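Local coordinates for A1 protein (PDB 3RLK), which is a minor coat protein of phage Qbeta, made by read-through of the coat gene and probably needed for infection, at residues G158-P163 with T179-Q184. Residues are numbered along the deposited sequence; the frame is centred on the assembly and turned at random.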
loop_
_atom_site.group_PDB
_atom_site.type_symbol
_atom_site.label_atom_id
_atom_site.label_comp_id
_atom_site.label_asym_id
_atom_site.label_seq_id
_atom_site.Cartn_x
_atom_site.Cartn_y
_atom_site.Cartn_z
ATOM N N GLY A 158 0.855 -0.400 -6.226
ATOM C CA GLY A 158 1.900 0.582 -6.488
ATOM C C GLY A 158 2.321 0.646 -7.959
ATOM O O GLY A 158 1.717 0.009 -8.813
ATOM N N PHE A 159 3.278 1.516 -8.259
ATOM C CA PHE A 159 3.740 1.621 -9.615
ATOM C C PHE A 159 5.247 1.738 -9.580
ATOM O O PHE A 159 5.805 2.598 -8.907
ATOM C CB PHE A 159 3.070 2.754 -10.389
ATOM C CG PHE A 159 3.555 2.882 -11.834
ATOM C CD1 PHE A 159 2.823 2.354 -12.898
ATOM C CD2 PHE A 159 4.757 3.589 -12.096
ATOM C CE1 PHE A 159 3.324 2.431 -14.197
ATOM C CE2 PHE A 159 5.286 3.670 -13.408
ATOM C CZ PHE A 159 4.567 3.127 -14.442
ATOM N N TRP A 160 5.908 0.804 -10.283
ATOM C CA TRP A 160 7.369 0.665 -10.224
ATOM C C TRP A 160 8.006 1.714 -11.129
ATOM O O TRP A 160 7.798 1.722 -12.416
ATOM C CB TRP A 160 7.785 -0.750 -10.699
ATOM C CG TRP A 160 9.190 -0.977 -10.451
ATOM C CD1 TRP A 160 10.222 -0.839 -11.338
ATOM C CD2 TRP A 160 9.770 -1.395 -9.223
ATOM N NE1 TRP A 160 11.405 -1.155 -10.726
ATOM C CE2 TRP A 160 11.163 -1.454 -9.417
ATOM C CE3 TRP A 160 9.246 -1.658 -7.938
ATOM C CZ2 TRP A 160 12.025 -1.832 -8.419
ATOM C CZ3 TRP A 160 10.114 -2.053 -6.934
ATOM C CH2 TRP A 160 11.505 -2.084 -7.177
ATOM N N ARG A 161 8.816 2.557 -10.489
ATOM C CA ARG A 161 9.425 3.747 -11.117
ATOM C C ARG A 161 10.905 3.571 -11.367
ATOM O O ARG A 161 11.501 4.376 -12.084
ATOM C CB ARG A 161 9.232 4.961 -10.185
ATOM C CG ARG A 161 7.748 5.290 -10.071
ATOM C CD ARG A 161 7.590 6.715 -9.610
ATOM N NE ARG A 161 7.989 7.682 -10.648
ATOM C CZ ARG A 161 8.567 8.867 -10.384
ATOM N NH1 ARG A 161 8.775 9.256 -9.093
ATOM N NH2 ARG A 161 8.857 9.731 -11.414
ATOM N N ASP A 162 11.519 2.528 -10.791
ATOM C CA ASP A 162 12.980 2.379 -10.788
ATOM C C ASP A 162 13.436 1.831 -12.152
ATOM O O ASP A 162 13.038 0.735 -12.540
ATOM C CB ASP A 162 13.436 1.462 -9.629
ATOM C CG ASP A 162 14.987 1.381 -9.453
ATOM O OD1 ASP A 162 15.777 1.737 -10.342
ATOM O OD2 ASP A 162 15.443 0.936 -8.380
ATOM N N PRO A 163 14.271 2.622 -12.880
ATOM C CA PRO A 163 14.694 2.176 -14.184
ATOM C C PRO A 163 15.833 1.160 -14.118
ATOM O O PRO A 163 16.220 0.642 -15.169
ATOM C CB PRO A 163 15.182 3.468 -14.848
ATOM C CG PRO A 163 15.756 4.315 -13.612
ATOM C CD PRO A 163 14.665 4.034 -12.614
ATOM N N THR A 179 9.863 5.222 -2.672
ATOM C CA THR A 179 10.451 5.972 -3.794
ATOM C C THR A 179 10.549 5.127 -5.122
ATOM O O THR A 179 10.153 5.619 -6.187
ATOM C CB THR A 179 11.812 6.467 -3.388
ATOM O OG1 THR A 179 11.609 7.185 -2.148
ATOM C CG2 THR A 179 12.355 7.478 -4.403
ATOM N N LYS A 180 10.993 3.883 -4.993
ATOM C CA LYS A 180 11.012 2.945 -6.106
ATOM C C LYS A 180 9.626 2.600 -6.581
ATOM O O LYS A 180 9.433 2.339 -7.788
ATOM C CB LYS A 180 11.690 1.673 -5.694
ATOM C CG LYS A 180 13.151 1.873 -5.494
ATOM C CD LYS A 180 13.760 0.550 -5.112
ATOM C CE LYS A 180 15.162 0.599 -4.504
ATOM N NZ LYS A 180 15.524 -0.869 -4.252
ATOM N N CYS A 181 8.681 2.489 -5.636
ATOM C CA CYS A 181 7.335 1.979 -5.967
ATOM C C CYS A 181 6.215 2.631 -5.136
ATOM O O CYS A 181 5.617 1.972 -4.263
ATOM C CB CYS A 181 7.295 0.453 -5.868
ATOM S SG CYS A 181 5.876 -0.414 -6.569
ATOM N N PRO A 182 5.871 3.896 -5.469
ATOM C CA PRO A 182 4.895 4.565 -4.616
ATOM C C PRO A 182 3.495 3.967 -4.770
ATOM O O PRO A 182 3.131 3.446 -5.851
ATOM C CB PRO A 182 4.944 6.023 -5.092
ATOM C CG PRO A 182 5.508 5.943 -6.525
ATOM C CD PRO A 182 6.545 4.853 -6.369
ATOM N N ILE A 183 2.748 4.001 -3.657
ATOM C CA ILE A 183 1.359 3.495 -3.699
ATOM C C ILE A 183 0.526 4.439 -4.515
ATOM O O ILE A 183 0.595 5.670 -4.320
ATOM C CB ILE A 183 0.787 3.324 -2.240
ATOM C CG1 ILE A 183 1.719 2.373 -1.456
ATOM C CG2 ILE A 183 -0.779 2.994 -2.259
ATOM C CD1 ILE A 183 1.547 2.360 0.080
ATOM N N GLN A 184 -0.309 3.885 -5.378
ATOM C CA GLN A 184 -1.196 4.689 -6.260
ATOM C C GLN A 184 -2.605 4.593 -5.762
ATOM O O GLN A 184 -3.391 5.537 -5.939
ATOM C CB GLN A 184 -1.182 4.097 -7.654
ATOM C CG GLN A 184 0.212 3.895 -8.316
ATOM C CD GLN A 184 0.922 5.219 -8.458
ATOM O OE1 GLN A 184 1.917 5.472 -7.775
ATOM N NE2 GLN A 184 0.320 6.123 -9.209
HETATM O O HOH W 1 8.935 7.956 -6.631
#
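Two backbone hydrogen bonds join the segments where an antiparallel strand pair runs out into loop. Arg161 N donates to Lys180 O at 2.8 Å, nearly along the C=O axis and almost straight at 170°. Phe159 N donates to Pro182 O at 3.1 Å, in the carbonyl plane but more bent. Between them Phe159 O receives a CA-H...O contact from Cys181 CA, 3.4 Å away. Gly158 and Ile183 form an antiparallel non-hydrogen-bonded pair; Cys181 SG and Pro182 O crowd the place where a CB of Gly158 would stand. On one side of this seam the indole of Trp160, its CG anti to the backbone N, folds back along residues 180-181: Cys181 CB touches Trp160 CE3 at 3.5 Å, SG lies at the edge of the six-membered ring, and Lys180 O sits over one face near the rim. The extended Lys180 chain runs beside Trp160 and Asp162, pointing the same way, with Lys180 CD 4.0 Å from Trp160 CH2. Lys180 NZ lies 4.5 Å from Asp162 OD2, beyond a salt bridge, and hydrogen-bonds to Lys175 O, while Asp162 OD1 hydrogen-bonds with Ser164 OG. On the other side Arg161 crosses the Pro182 ring at about a right angle. Arg161 CD lies 3.8 Å from Pro182 CG, and the chain then bends at chi3 (70°) so that NH1 reaches a water bound to Thr179 O. Asp20 forms a salt bridge with Arg161 NH2 and Ile19 O accepts from NE, fixing the guanidinium. Phe176 meets the Trp160 ring edge-to-face. The contact lies at one end of the three-stranded antiparallel sheet, where strand 154-159 stops and strand 183-188 begins, and Ile183 turns away onto strand 129-135 of the larger mixed sheet.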